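Local structure of Pre-mRNA-splicing factor SAD1 (Saccharomyces cerevisiae, 4MSX) at residues Ala64-Val69 and Gln146-Ile151; Glu72-Asp77 and Val91-Val96; Ala154-Tyr159 and Leu227-Lys232; Ser175-Leu180 and Phe240-Ser245. The protein promotes the assembly of newly made U4 snRNA into the U4/U6 snRNP and is required for pre-mRNA splicing, although it is a catalytically inactive deubiquitinase. All blocks are in the same frame, centred on the assembly; numbering follows the deposited sequence.

Overall arrangement
Contacts 1 and 2 both lie in the predicted degenerate UBP-type zinc finger. Contact 3 joins the chain leaving that finger to helix 222-234 of the USP part. Contacts 1 to 3 are partly buried; contact 4 is a surface contact. Contacts 1 and 3 share helix 146-155, which also covers Phe76 of contact 2. Contact 1 is purely aliphatic. Contact 2 is apolar too, but it adjoins a zinc ligand. Contact 3 mixes rings with a buried lysine and waters, and contact 4 lays an arginine on a histidine. Phe240 of contact 4 packs on Ser150 and Ala154. A salt bridge from Asp75 OD2 to Lys241 NZ (2.6 Å) ties contact 2 to contact 4.

Contact 1 (Ala64-Val69 and Gln146-Ile151); sequences AYLETV and QLLNSI
No ring takes part where Leu66 and Val69 meet Leu147, Leu148 and Ile151; every side chain is aliphatic. The Tyr65 ring does not reach the helix and meets that of His120 instead, at about 45°. Methyl CD2 of Leu147 is the hub, 3.7 Å from Val69 CB and 3.6 Å from Leu66 O. Leu147 CG is anti to the backbone N (chi1 -178°), which extends the chain toward the 3-10 turn. Leu66 and Leu148 cross at about a right angle, with their CD2 methyls 4.1 Å apart. Val69 and Ile151 reach toward each other tip to tip. Val69 CG1 is 3.5 Å from Ile151 CD1, which is tight for two carbons. The turn that presents Leu66 is pinned by Tyr65 O, which accepts from Thr68 N and from Thr68 OG1 (2.6 Å). Val121 of strand 121-124 also touches Leu66 and Val69, and Phe130 touches Leu148 and Ile151. This is apolar packing of helix 146-155 on a 3-10 turn, beside the antiparallel sheet of the predicted UBP-type zinc finger.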
loop_
_atom_site.group_PDB
_atom_site.type_symbol
_atom_site.label_atom_id
_atom_site.label_comp_id
_atom_site.label_asym_id
_atom_site.label_seq_id
_atom_site.Cartn_x
_atom_site.Cartn_y
_atom_site.Cartn_z
ATOM N N ALA A 64 -25.791 -13.543 -26.637
ATOM C CA ALA A 64 -27.077 -13.644 -25.925
ATOM C C ALA A 64 -26.853 -13.906 -24.426
ATOM O O ALA A 64 -27.653 -13.504 -23.554
ATOM C CB ALA A 64 -27.957 -14.774 -26.535
ATOM N N TYR A 65 -25.762 -14.572 -24.108
ATOM C CA TYR A 65 -25.585 -14.954 -22.708
ATOM C C TYR A 65 -25.021 -13.788 -21.855
ATOM O O TYR A 65 -24.978 -13.879 -20.620
ATOM C CB TYR A 65 -24.649 -16.126 -22.609
ATOM C CG TYR A 65 -25.175 -17.474 -23.105
ATOM C CD1 TYR A 65 -25.938 -18.292 -22.281
ATOM C CD2 TYR A 65 -24.832 -17.946 -24.371
ATOM C CE1 TYR A 65 -26.361 -19.587 -22.720
ATOM C CE2 TYR A 65 -25.258 -19.198 -24.818
ATOM C CZ TYR A 65 -26.016 -20.006 -23.989
ATOM O OH TYR A 65 -26.385 -21.244 -24.467
ATOM N N LEU A 66 -24.619 -12.690 -22.506
ATOM C CA LEU A 66 -23.973 -11.604 -21.737
ATOM C C LEU A 66 -24.936 -10.976 -20.765
ATOM O O LEU A 66 -24.526 -10.500 -19.713
ATOM C CB LEU A 66 -23.305 -10.559 -22.642
ATOM C CG LEU A 66 -22.089 -11.096 -23.405
ATOM C CD1 LEU A 66 -21.352 -9.949 -24.084
ATOM C CD2 LEU A 66 -21.140 -11.864 -22.522
ATOM N N GLU A 67 -26.223 -11.005 -21.062
ATOM C CA GLU A 67 -27.190 -10.525 -20.082
ATOM C C GLU A 67 -27.218 -11.378 -18.809
ATOM O O GLU A 67 -27.863 -10.985 -17.826
ATOM C CB GLU A 67 -28.600 -10.446 -20.675
ATOM C CG GLU A 67 -29.173 -11.809 -21.066
ATOM C CD GLU A 67 -30.644 -11.734 -21.570
ATOM O OE1 GLU A 67 -30.919 -11.090 -22.625
ATOM O OE2 GLU A 67 -31.514 -12.333 -20.895
ATOM N N THR A 68 -26.575 -12.546 -18.808
ATOM C CA THR A 68 -26.585 -13.362 -17.570
ATOM C C THR A 68 -25.451 -12.972 -16.589
ATOM O O THR A 68 -25.426 -13.436 -15.432
ATOM C CB THR A 68 -26.463 -14.857 -17.818
ATOM O OG1 THR A 68 -25.201 -15.197 -18.428
ATOM C CG2 THR A 68 -27.649 -15.339 -18.756
ATOM N N VAL A 69 -24.510 -12.165 -17.071
ATOM C CA VAL A 69 -23.337 -11.789 -16.256
ATOM C C VAL A 69 -23.790 -10.922 -15.097
ATOM O O VAL A 69 -24.665 -10.096 -15.266
ATOM C CB VAL A 69 -22.276 -11.100 -17.150
ATOM C CG1 VAL A 69 -21.205 -10.404 -16.326
ATOM C CG2 VAL A 69 -21.625 -12.144 -17.995
ATOM N N GLN A 146 -18.590 -3.381 -24.048
ATOM C CA GLN A 146 -18.472 -2.580 -22.848
ATOM C C GLN A 146 -18.465 -3.438 -21.565
ATOM O O GLN A 146 -17.654 -3.241 -20.652
ATOM C CB GLN A 146 -19.671 -1.647 -22.777
ATOM C CG GLN A 146 -19.603 -0.634 -21.650
ATOM C CD GLN A 146 -19.349 0.784 -22.160
ATOM O OE1 GLN A 146 -19.199 1.011 -23.372
ATOM N NE2 GLN A 146 -19.300 1.749 -21.233
ATOM N N LEU A 147 -19.411 -4.363 -21.473
ATOM C CA LEU A 147 -19.483 -5.245 -20.306
ATOM C C LEU A 147 -18.170 -5.999 -20.127
ATOM O O LEU A 147 -17.642 -6.112 -19.007
ATOM C CB LEU A 147 -20.629 -6.254 -20.454
ATOM C CG LEU A 147 -20.773 -7.177 -19.229
ATOM C CD1 LEU A 147 -21.385 -6.450 -18.032
ATOM C CD2 LEU A 147 -21.639 -8.378 -19.630
ATOM N N LEU A 148 -17.654 -6.553 -21.210
ATOM C CA LEU A 148 -16.446 -7.357 -21.122
ATOM C C LEU A 148 -15.187 -6.509 -20.822
ATOM O O LEU A 148 -14.300 -6.941 -20.049
ATOM C CB LEU A 148 -16.261 -8.176 -22.383
ATOM C CG LEU A 148 -17.379 -9.224 -22.621
ATOM C CD1 LEU A 148 -17.048 -10.148 -23.795
ATOM C CD2 LEU A 148 -17.636 -10.034 -21.353
ATOM N N ASN A 149 -15.087 -5.331 -21.445
ATOM C CA ASN A 149 -13.987 -4.422 -21.139
ATOM C C ASN A 149 -13.982 -4.147 -19.635
ATOM O O ASN A 149 -12.944 -4.142 -19.004
ATOM C CB ASN A 149 -14.151 -3.064 -21.863
ATOM C CG ASN A 149 -13.918 -3.157 -23.375
ATOM O OD1 ASN A 149 -13.151 -4.005 -23.859
ATOM N ND2 ASN A 149 -14.584 -2.272 -24.131
ATOM N N SER A 150 -15.153 -3.827 -19.111
ATOM C CA SER A 150 -15.345 -3.496 -17.708
ATOM C C SER A 150 -14.828 -4.635 -16.823
ATOM O O SER A 150 -14.124 -4.408 -15.845
ATOM C CB SER A 150 -16.842 -3.326 -17.486
ATOM O OG SER A 150 -17.192 -3.073 -16.151
ATOM N N ILE A 151 -15.168 -5.883 -17.172
ATOM C CA ILE A 151 -14.761 -7.019 -16.336
ATOM C C ILE A 151 -13.294 -7.301 -16.433
ATOM O O ILE A 151 -12.622 -7.542 -15.421
ATOM C CB ILE A 151 -15.585 -8.328 -16.710
ATOM C CG1 ILE A 151 -17.012 -8.140 -16.227
ATOM C CG2 ILE A 151 -14.953 -9.560 -16.068
ATOM C CD1 ILE A 151 -17.997 -9.173 -16.907
#

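Contact 2 (Glu72-Asp77 and Val91-Val96). With ZN (zinc ion), chain B.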
loop_
_atom_site.group_PDB
_atom_site.type_symbol
_atom_site.label_atom_id
_atom_site.label_comp_id
_atom_site.label_asym_id
_atom_site.label_seq_id
_atom_site.Cartn_x
_atom_site.Cartn_y
_atom_site.Cartn_z
ATOM N N GLU A 72 -21.792 -7.467 -9.928
ATOM C CA GLU A 72 -21.771 -7.285 -8.489
ATOM C C GLU A 72 -21.245 -8.534 -7.774
ATOM O O GLU A 72 -20.876 -8.439 -6.615
ATOM C CB GLU A 72 -23.170 -6.942 -7.950
ATOM C CG GLU A 72 -23.747 -5.582 -8.435
ATOM C CD GLU A 72 -24.243 -5.560 -9.921
ATOM O OE1 GLU A 72 -24.341 -6.631 -10.596
ATOM O OE2 GLU A 72 -24.532 -4.435 -10.415
ATOM N N LYS A 73 -21.205 -9.698 -8.437
ATOM C CA LYS A 73 -20.757 -10.901 -7.749
ATOM C C LYS A 73 -19.275 -11.120 -8.008
ATOM O O LYS A 73 -18.700 -12.069 -7.515
ATOM C CB LYS A 73 -21.585 -12.117 -8.225
ATOM C CG LYS A 73 -22.973 -12.082 -7.566
ATOM C CD LYS A 73 -23.755 -13.356 -7.810
ATOM C CE LYS A 73 -25.203 -13.194 -7.376
ATOM N NZ LYS A 73 -25.306 -12.541 -6.037
ATOM N N LEU A 74 -18.652 -10.262 -8.814
ATOM C CA LEU A 74 -17.289 -10.559 -9.275
ATOM C C LEU A 74 -16.246 -9.871 -8.366
ATOM O O LEU A 74 -16.186 -8.631 -8.308
ATOM C CB LEU A 74 -17.095 -10.064 -10.706
ATOM C CG LEU A 74 -18.187 -10.629 -11.638
ATOM C CD1 LEU A 74 -17.894 -10.142 -13.044
ATOM C CD2 LEU A 74 -18.166 -12.196 -11.529
ATOM N N ASP A 75 -15.401 -10.662 -7.726
ATOM C CA ASP A 75 -14.295 -10.098 -6.876
ATOM C C ASP A 75 -13.015 -10.775 -7.323
ATOM O O ASP A 75 -12.917 -12.011 -7.327
ATOM C CB ASP A 75 -14.547 -10.391 -5.389
ATOM C CG ASP A 75 -13.512 -9.707 -4.464
ATOM O OD1 ASP A 75 -12.298 -9.736 -4.774
ATOM O OD2 ASP A 75 -13.921 -9.110 -3.438
ATOM N N PHE A 76 -12.065 -9.995 -7.816
ATOM C CA PHE A 76 -10.819 -10.569 -8.312
ATOM C C PHE A 76 -9.632 -10.426 -7.312
ATOM O O PHE A 76 -8.481 -10.662 -7.646
ATOM C CB PHE A 76 -10.494 -9.888 -9.628
ATOM C CG PHE A 76 -11.510 -10.218 -10.705
ATOM C CD1 PHE A 76 -11.599 -11.522 -11.186
ATOM C CD2 PHE A 76 -12.383 -9.248 -11.179
ATOM C CE1 PHE A 76 -12.548 -11.854 -12.196
ATOM C CE2 PHE A 76 -13.345 -9.547 -12.167
ATOM C CZ PHE A 76 -13.416 -10.851 -12.689
ATOM N N ASP A 77 -9.948 -10.062 -6.092
ATOM C CA ASP A 77 -8.921 -9.980 -5.069
ATOM C C ASP A 77 -8.697 -11.325 -4.344
ATOM O O ASP A 77 -7.823 -11.431 -3.494
ATOM C CB ASP A 77 -9.328 -8.927 -4.028
ATOM C CG ASP A 77 -9.389 -7.544 -4.604
ATOM O OD1 ASP A 77 -8.914 -7.370 -5.737
ATOM O OD2 ASP A 77 -9.953 -6.644 -3.952
ATOM N N VAL A 91 -7.338 -21.638 -13.672
ATOM C CA VAL A 91 -8.531 -21.317 -12.912
ATOM C C VAL A 91 -9.355 -20.310 -13.721
ATOM O O VAL A 91 -8.789 -19.400 -14.351
ATOM C CB VAL A 91 -8.153 -20.739 -11.514
ATOM C CG1 VAL A 91 -9.385 -20.400 -10.705
ATOM C CG2 VAL A 91 -7.327 -21.756 -10.757
ATOM N N TYR A 92 -10.685 -20.478 -13.706
ATOM C CA TYR A 92 -11.595 -19.594 -14.433
ATOM C C TYR A 92 -12.541 -19.007 -13.412
ATOM O O TYR A 92 -12.864 -19.644 -12.404
ATOM C CB TYR A 92 -12.423 -20.368 -15.504
ATOM C CG TYR A 92 -11.598 -20.817 -16.678
ATOM C CD1 TYR A 92 -10.638 -21.812 -16.539
ATOM C CD2 TYR A 92 -11.771 -20.230 -17.934
ATOM C CE1 TYR A 92 -9.858 -22.196 -17.629
ATOM C CE2 TYR A 92 -11.019 -20.606 -19.017
ATOM C CZ TYR A 92 -10.065 -21.594 -18.860
ATOM O OH TYR A 92 -9.288 -21.962 -19.936
ATOM N N CYS A 93 -13.025 -17.807 -13.690
ATOM C CA CYS A 93 -14.054 -17.238 -12.865
ATOM C C CYS A 93 -15.353 -17.349 -13.649
ATOM O O CYS A 93 -15.428 -16.908 -14.792
ATOM C CB CYS A 93 -13.768 -15.763 -12.570
ATOM S SG CYS A 93 -15.038 -14.930 -11.589
ATOM N N CYS A 94 -16.367 -17.903 -12.994
ATOM C CA CYS A 94 -17.717 -17.899 -13.500
ATOM C C CYS A 94 -18.286 -16.497 -13.374
ATOM O O CYS A 94 -18.304 -15.911 -12.284
ATOM C CB CYS A 94 -18.632 -18.877 -12.735
ATOM S SG CYS A 94 -20.360 -18.694 -13.401
ATOM N N LEU A 95 -18.766 -15.935 -14.489
ATOM C CA LEU A 95 -19.116 -14.503 -14.490
ATOM C C LEU A 95 -20.564 -14.338 -14.148
ATOM O O LEU A 95 -21.036 -13.211 -14.043
ATOM C CB LEU A 95 -18.775 -13.801 -15.831
ATOM C CG LEU A 95 -17.295 -13.935 -16.212
ATOM C CD1 LEU A 95 -16.980 -13.227 -17.581
ATOM C CD2 LEU A 95 -16.391 -13.276 -15.119
ATOM N N VAL A 96 -21.257 -15.465 -13.895
ATOM C CA VAL A 96 -22.607 -15.377 -13.334
ATOM C C VAL A 96 -22.645 -15.383 -11.801
ATOM O O VAL A 96 -23.329 -14.540 -11.177
ATOM C CB VAL A 96 -23.503 -16.581 -13.864
ATOM C CG1 VAL A 96 -24.886 -16.477 -13.280
ATOM C CG2 VAL A 96 -23.476 -16.599 -15.407
HETATM ZN ZN ZN B . -21.496 -19.904 -11.769
#
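Beside the zinc site of the finger, Cys93 and Leu95, the two neighbours of ligand Cys94, meet Leu74 and Phe76. Cys94 SG binds the zinc ion at 2.3 Å, and Cys97, His113 and His119 complete the site. Val96 N gives this sulfur a weak hydrogen bond. Leu74 does most of the touching. Its CD2 lies 3.8 Å from Cys94 O, and its CD1 is 4.0 Å from Leu95 CD2. The two leucines cross at about a right angle. With SG anti to the backbone N (chi1 178°), Cys93 continues the direction of its CB toward the Phe76 ring. Its SG comes within 4.0 Å of Phe76 CE1, an oblique sulfur-aromatic contact. Lys73 adds its aliphatic chain, with CD 3.6 Å from Val96 O. Asp75 OD1 accepts from Asp77 N (2.7 Å), an Asx turn with Phe76 at its middle. Strand 91-94 lies between strands 100-102 and 121-124. Leu95 packs on Val121 and Leu123 of the latter, while Ile151, Ala154 and Ala155 of helix 146-155 touch Phe76.

Contact 3 (Ala154-Tyr159 and Leu227-Lys232)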
loop_
_atom_site.group_PDB
_atom_site.type_symbol
_atom_site.label_atom_id
_atom_site.label_comp_id
_atom_site.label_asym_id
_atom_site.label_seq_id
_atom_site.Cartn_x
_atom_site.Cartn_y
_atom_site.Cartn_z
ATOM N N ALA A 154 -11.552 -4.822 -14.251
ATOM C CA ALA A 154 -11.651 -5.152 -12.830
ATOM C C ALA A 154 -10.596 -6.178 -12.424
ATOM O O ALA A 154 -10.097 -6.157 -11.273
ATOM C CB ALA A 154 -13.085 -5.699 -12.479
ATOM N N ALA A 155 -10.268 -7.093 -13.344
ATOM C CA ALA A 155 -9.238 -8.106 -13.091
ATOM C C ALA A 155 -7.803 -7.568 -13.262
ATOM O O ALA A 155 -6.866 -8.054 -12.604
ATOM C CB ALA A 155 -9.440 -9.339 -14.036
ATOM N N TYR A 156 -7.629 -6.576 -14.142
ATOM C CA TYR A 156 -6.306 -6.094 -14.467
ATOM C C TYR A 156 -6.400 -4.653 -15.026
ATOM O O TYR A 156 -6.478 -4.468 -16.200
ATOM C CB TYR A 156 -5.665 -7.053 -15.475
ATOM C CG TYR A 156 -4.237 -6.722 -15.773
ATOM C CD1 TYR A 156 -3.228 -7.190 -14.942
ATOM C CD2 TYR A 156 -3.877 -5.933 -16.867
ATOM C CE1 TYR A 156 -1.901 -6.903 -15.164
ATOM C CE2 TYR A 156 -2.511 -5.620 -17.100
ATOM C CZ TYR A 156 -1.536 -6.100 -16.213
ATOM O OH TYR A 156 -0.188 -5.871 -16.383
ATOM N N PRO A 157 -6.493 -3.641 -14.152
ATOM C CA PRO A 157 -6.658 -2.250 -14.581
ATOM C C PRO A 157 -5.518 -1.845 -15.507
ATOM O O PRO A 157 -4.390 -2.291 -15.304
ATOM C CB PRO A 157 -6.610 -1.451 -13.264
ATOM C CG PRO A 157 -7.135 -2.454 -12.232
ATOM C CD PRO A 157 -6.521 -3.771 -12.689
ATOM N N THR A 158 -5.845 -1.049 -16.526
ATOM C CA THR A 158 -4.868 -0.605 -17.517
ATOM C C THR A 158 -4.932 0.915 -17.600
ATOM O O THR A 158 -5.965 1.530 -17.310
ATOM C CB THR A 158 -5.149 -1.192 -18.933
ATOM O OG1 THR A 158 -6.540 -1.038 -19.235
ATOM C CG2 THR A 158 -4.764 -2.681 -18.998
ATOM N N TYR A 159 -3.809 1.548 -17.940
ATOM C CA TYR A 159 -3.749 2.999 -17.865
ATOM C C TYR A 159 -2.863 3.481 -19.028
ATOM O O TYR A 159 -1.991 2.740 -19.457
ATOM C CB TYR A 159 -3.046 3.451 -16.549
ATOM C CG TYR A 159 -3.790 2.972 -15.297
ATOM C CD1 TYR A 159 -4.835 3.723 -14.775
ATOM C CD2 TYR A 159 -3.469 1.755 -14.686
ATOM C CE1 TYR A 159 -5.545 3.297 -13.667
ATOM C CE2 TYR A 159 -4.165 1.332 -13.526
ATOM C CZ TYR A 159 -5.207 2.110 -13.047
ATOM O OH TYR A 159 -5.947 1.774 -11.953
ATOM N N LEU A 227 2.430 -7.596 -6.902
ATOM C CA LEU A 227 2.482 -6.298 -6.224
ATOM C C LEU A 227 1.984 -5.237 -7.251
ATOM O O LEU A 227 1.274 -4.270 -6.919
ATOM C CB LEU A 227 3.925 -6.010 -5.787
ATOM C CG LEU A 227 4.162 -4.574 -5.279
ATOM C CD1 LEU A 227 3.224 -4.263 -4.121
ATOM C CD2 LEU A 227 5.627 -4.416 -4.847
ATOM N N SER A 228 2.381 -5.419 -8.503
ATOM C CA SER A 228 2.007 -4.411 -9.521
ATOM C C SER A 228 0.492 -4.409 -9.676
ATOM O O SER A 228 -0.149 -3.337 -9.879
ATOM C CB SER A 228 2.698 -4.671 -10.900
ATOM O OG SER A 228 2.177 -5.834 -11.538
ATOM N N ILE A 229 -0.120 -5.600 -9.600
ATOM C CA ILE A 229 -1.561 -5.627 -9.710
ATOM C C ILE A 229 -2.246 -4.940 -8.499
ATOM O O ILE A 229 -3.276 -4.297 -8.674
ATOM C CB ILE A 229 -2.070 -7.098 -10.001
ATOM C CG1 ILE A 229 -1.644 -7.469 -11.454
ATOM C CG2 ILE A 229 -3.565 -7.204 -9.767
ATOM C CD1 ILE A 229 -1.665 -8.938 -11.772
ATOM N N CYS A 230 -1.725 -5.120 -7.270
ATOM C CA CYS A 230 -2.295 -4.391 -6.119
ATOM C C CYS A 230 -2.275 -2.871 -6.381
ATOM O O CYS A 230 -3.256 -2.151 -6.095
ATOM C CB CYS A 230 -1.454 -4.645 -4.858
ATOM S SG CYS A 230 -1.650 -6.407 -4.280
ATOM N N VAL A 231 -1.121 -2.388 -6.849
ATOM C CA VAL A 231 -0.941 -0.921 -7.063
ATOM C C VAL A 231 -1.907 -0.471 -8.167
ATOM O O VAL A 231 -2.582 0.541 -8.027
ATOM C CB VAL A 231 0.525 -0.560 -7.424
ATOM C CG1 VAL A 231 0.628 0.957 -7.794
ATOM C CG2 VAL A 231 1.470 -0.932 -6.257
ATOM N N LYS A 232 -2.032 -1.277 -9.229
ATOM C CA LYS A 232 -3.009 -0.933 -10.287
ATOM C C LYS A 232 -4.453 -0.886 -9.790
ATOM O O LYS A 232 -5.249 -0.018 -10.223
ATOM C CB LYS A 232 -2.909 -1.915 -11.452
ATOM C CG LYS A 232 -1.560 -1.798 -12.222
ATOM C CD LYS A 232 -1.448 -3.058 -13.143
ATOM C CE LYS A 232 -0.102 -3.244 -13.785
ATOM N NZ LYS A 232 0.093 -2.212 -14.760
HETATM O O HOH W 1 1.828 -6.297 -14.192
HETATM O O HOH W 2 -1.968 -2.420 -16.651
#
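Ser228, Ile229 and Lys232 on one side of helix 222-234 receive Tyr156, Pro157 and Tyr159, the chain that leaves helix 146-155. The contact joins the end of the predicted zinc finger to a helix of the USP part. Ser228 OG accepts from a water, which also bonds Tyr156 OH (3.0 Å). That hydroxyl has a direct partner in His216 ND1. The next residue, Ile229, crosses the Tyr156 ring at about a right angle. Its CG1 is 3.8 Å from Tyr156 CE1, and its CD1 lies at the ring edge. Lys232 is buried and carries the largest area. Its CE passes 3.7 Å from Tyr156 OH. The chain bends at its last torsion (chi4 -69°), and NZ bonds Phe212 O and Asn215 O. A water links NZ (2.8 Å) to Pro157 O. These oxygens probably solvate the buried ammonium group in place of bulk water. Pro157 CB rests 3.6 Å from Lys232 O. The Tyr159 hydroxyl also reaches this oxygen. A phenylalanine in its place would probably leave that carbonyl without its hydroxyl donor and the ring freer to shift. Tyr159 OH donates to Lys232 O at 2.6 Å, in the carbonyl plane, with a C=O...donor angle of 152°.

Contact 4 (Ser175-Leu180 and Phe240-Ser245)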
loop_
_atom_site.group_PDB
_atom_site.type_symbol
_atom_site.label_atom_id
_atom_site.label_comp_id
_atom_site.label_asym_id
_atom_site.label_seq_id
_atom_site.Cartn_x
_atom_site.Cartn_y
_atom_site.Cartn_z
ATOM N N SER A 175 -22.346 0.239 -6.713
ATOM C CA SER A 175 -23.437 0.576 -5.821
ATOM C C SER A 175 -23.629 2.079 -5.738
ATOM O O SER A 175 -24.328 2.555 -4.851
ATOM C CB SER A 175 -23.148 0.067 -4.422
ATOM O OG SER A 175 -23.022 -1.335 -4.422
ATOM N N ASN A 176 -22.988 2.813 -6.640
ATOM C CA ASN A 176 -22.966 4.275 -6.576
ATOM C C ASN A 176 -22.422 4.877 -5.271
ATOM O O ASN A 176 -22.785 5.988 -4.922
ATOM C CB ASN A 176 -24.359 4.833 -6.867
ATOM C CG ASN A 176 -24.720 4.714 -8.338
ATOM O OD1 ASN A 176 -23.972 5.181 -9.207
ATOM N ND2 ASN A 176 -25.844 4.057 -8.632
ATOM N N ARG A 177 -21.563 4.159 -4.547
ATOM C CA ARG A 177 -20.804 4.795 -3.464
ATOM C C ARG A 177 -19.622 5.578 -4.075
ATOM O O ARG A 177 -18.882 5.038 -4.900
ATOM C CB ARG A 177 -20.320 3.755 -2.473
ATOM C CG ARG A 177 -21.463 3.044 -1.754
ATOM C CD ARG A 177 -20.955 1.860 -0.935
ATOM N NE ARG A 177 -20.502 0.781 -1.809
ATOM C CZ ARG A 177 -20.192 -0.448 -1.399
ATOM N NH1 ARG A 177 -20.269 -0.774 -0.107
ATOM N NH2 ARG A 177 -19.793 -1.355 -2.285
ATOM N N THR A 178 -19.460 6.860 -3.724
ATOM C CA THR A 178 -18.412 7.666 -4.372
ATOM C C THR A 178 -17.082 7.412 -3.651
ATOM O O THR A 178 -17.090 7.042 -2.477
ATOM C CB THR A 178 -18.768 9.189 -4.367
ATOM O OG1 THR A 178 -17.829 9.933 -5.175
ATOM C CG2 THR A 178 -18.771 9.711 -2.948
ATOM N N TYR A 179 -15.949 7.586 -4.346
ATOM C CA TYR A 179 -14.650 7.448 -3.691
ATOM C C TYR A 179 -13.692 8.264 -4.515
ATOM O O TYR A 179 -13.981 8.567 -5.681
ATOM C CB TYR A 179 -14.174 5.989 -3.612
ATOM C CG TYR A 179 -13.930 5.334 -4.969
ATOM C CD1 TYR A 179 -14.981 4.779 -5.697
ATOM C CD2 TYR A 179 -12.635 5.260 -5.518
ATOM C CE1 TYR A 179 -14.750 4.148 -6.931
ATOM C CE2 TYR A 179 -12.401 4.653 -6.750
ATOM C CZ TYR A 179 -13.467 4.083 -7.439
ATOM O OH TYR A 179 -13.238 3.508 -8.651
ATOM N N LEU A 180 -12.572 8.669 -3.908
ATOM C CA LEU A 180 -11.528 9.369 -4.633
ATOM C C LEU A 180 -10.508 8.311 -5.046
ATOM O O LEU A 180 -9.957 7.639 -4.160
ATOM C CB LEU A 180 -10.905 10.437 -3.667
ATOM C CG LEU A 180 -9.812 11.359 -4.189
ATOM C CD1 LEU A 180 -10.375 12.250 -5.296
ATOM C CD2 LEU A 180 -9.220 12.248 -3.030
ATOM N N PHE A 240 -15.541 -2.112 -8.831
ATOM C CA PHE A 240 -16.928 -2.532 -8.617
ATOM C C PHE A 240 -17.399 -2.189 -7.222
ATOM O O PHE A 240 -18.546 -1.802 -7.028
ATOM C CB PHE A 240 -17.059 -4.029 -8.902
ATOM C CG PHE A 240 -16.940 -4.370 -10.388
ATOM C CD1 PHE A 240 -16.857 -3.364 -11.351
ATOM C CD2 PHE A 240 -16.902 -5.710 -10.807
ATOM C CE1 PHE A 240 -16.734 -3.675 -12.727
ATOM C CE2 PHE A 240 -16.781 -6.037 -12.175
ATOM C CZ PHE A 240 -16.700 -5.035 -13.134
ATOM N N LYS A 241 -16.500 -2.313 -6.245
ATOM C CA LYS A 241 -16.791 -1.829 -4.907
ATOM C C LYS A 241 -15.583 -1.020 -4.412
ATOM O O LYS A 241 -14.443 -1.352 -4.715
ATOM C CB LYS A 241 -17.094 -2.978 -3.939
ATOM C CG LYS A 241 -16.008 -4.016 -3.857
ATOM C CD LYS A 241 -16.547 -5.286 -3.120
ATOM C CE LYS A 241 -15.448 -6.333 -2.905
ATOM N NZ LYS A 241 -14.835 -6.796 -4.209
ATOM N N HIS A 242 -15.857 0.007 -3.632
ATOM C CA HIS A 242 -14.862 1.027 -3.377
ATOM C C HIS A 242 -13.827 0.655 -2.269
ATOM O O HIS A 242 -13.376 1.529 -1.524
ATOM C CB HIS A 242 -15.562 2.355 -3.024
ATOM C CG HIS A 242 -16.253 2.325 -1.701
ATOM N ND1 HIS A 242 -16.762 1.162 -1.158
ATOM C CD2 HIS A 242 -16.496 3.299 -0.793
ATOM C CE1 HIS A 242 -17.304 1.425 0.019
ATOM N NE2 HIS A 242 -17.152 2.715 0.263
ATOM N N HIS A 243 -13.433 -0.606 -2.197
ATOM C CA HIS A 243 -12.400 -1.080 -1.248
ATOM C C HIS A 243 -11.781 -2.362 -1.757
ATOM O O HIS A 243 -12.314 -3.000 -2.671
ATOM C CB HIS A 243 -12.959 -1.321 0.164
ATOM C CG HIS A 243 -14.239 -2.091 0.194
ATOM N ND1 HIS A 243 -14.282 -3.469 0.172
ATOM C CD2 HIS A 243 -15.522 -1.675 0.286
ATOM C CE1 HIS A 243 -15.540 -3.869 0.239
ATOM N NE2 HIS A 243 -16.311 -2.801 0.298
ATOM N N LEU A 244 -10.613 -2.701 -1.251
ATOM C CA LEU A 244 -9.883 -3.816 -1.811
ATOM C C LEU A 244 -9.625 -4.833 -0.720
ATOM O O LEU A 244 -9.679 -4.481 0.452
ATOM C CB LEU A 244 -8.528 -3.362 -2.355
ATOM C CG LEU A 244 -8.646 -2.365 -3.507
ATOM C CD1 LEU A 244 -7.235 -1.890 -3.819
ATOM C CD2 LEU A 244 -9.326 -3.107 -4.710
ATOM N N SER A 245 -9.295 -6.058 -1.117
ATOM C CA SER A 245 -8.788 -7.027 -0.141
ATOM C C SER A 245 -7.366 -7.324 -0.556
ATOM O O SER A 245 -7.147 -7.622 -1.730
ATOM C CB SER A 245 -9.620 -8.344 -0.149
ATOM O OG SER A 245 -8.920 -9.332 0.629
HETATM O O HOH W 3 -20.355 -2.056 -4.959
#
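Arg177 lies over one face of the His242 ring. Its CD stands 4.2 Å from the ring centroid, 27° off the normal, a CH-pi contact. The guanidinium is tilted 33° to the ring, and His242 CE1 sits 3.5 Å above the guanidinium plane, toward its rim. His242 CB meets Tyr179 CD1 at 3.7 Å, obliquely to that ring. His242 CG stands between the backbone N and the carbonyl carbon (chi1 69°), which turns the ring to Arg177. Arg177 NH2 is 3.6 Å from Lys241 CB and donates a hydrogen bond to a water at 2.8 Å. That water also bonds Ser175 OG and donates to Phe240 O. In the second shell, Asp173 OD2 forms a salt bridge with Arg177 NE, and Tyr179 OH bonds Ser236 O and Leu239 N. Shortening the arginine to an alanine would probably uncover the His242 face and leave Asp173 without its charged mate. This is a surface contact between the antiparallel hairpin 170-172/178-180 and the loop joining helix 222-234 to strand 243-244.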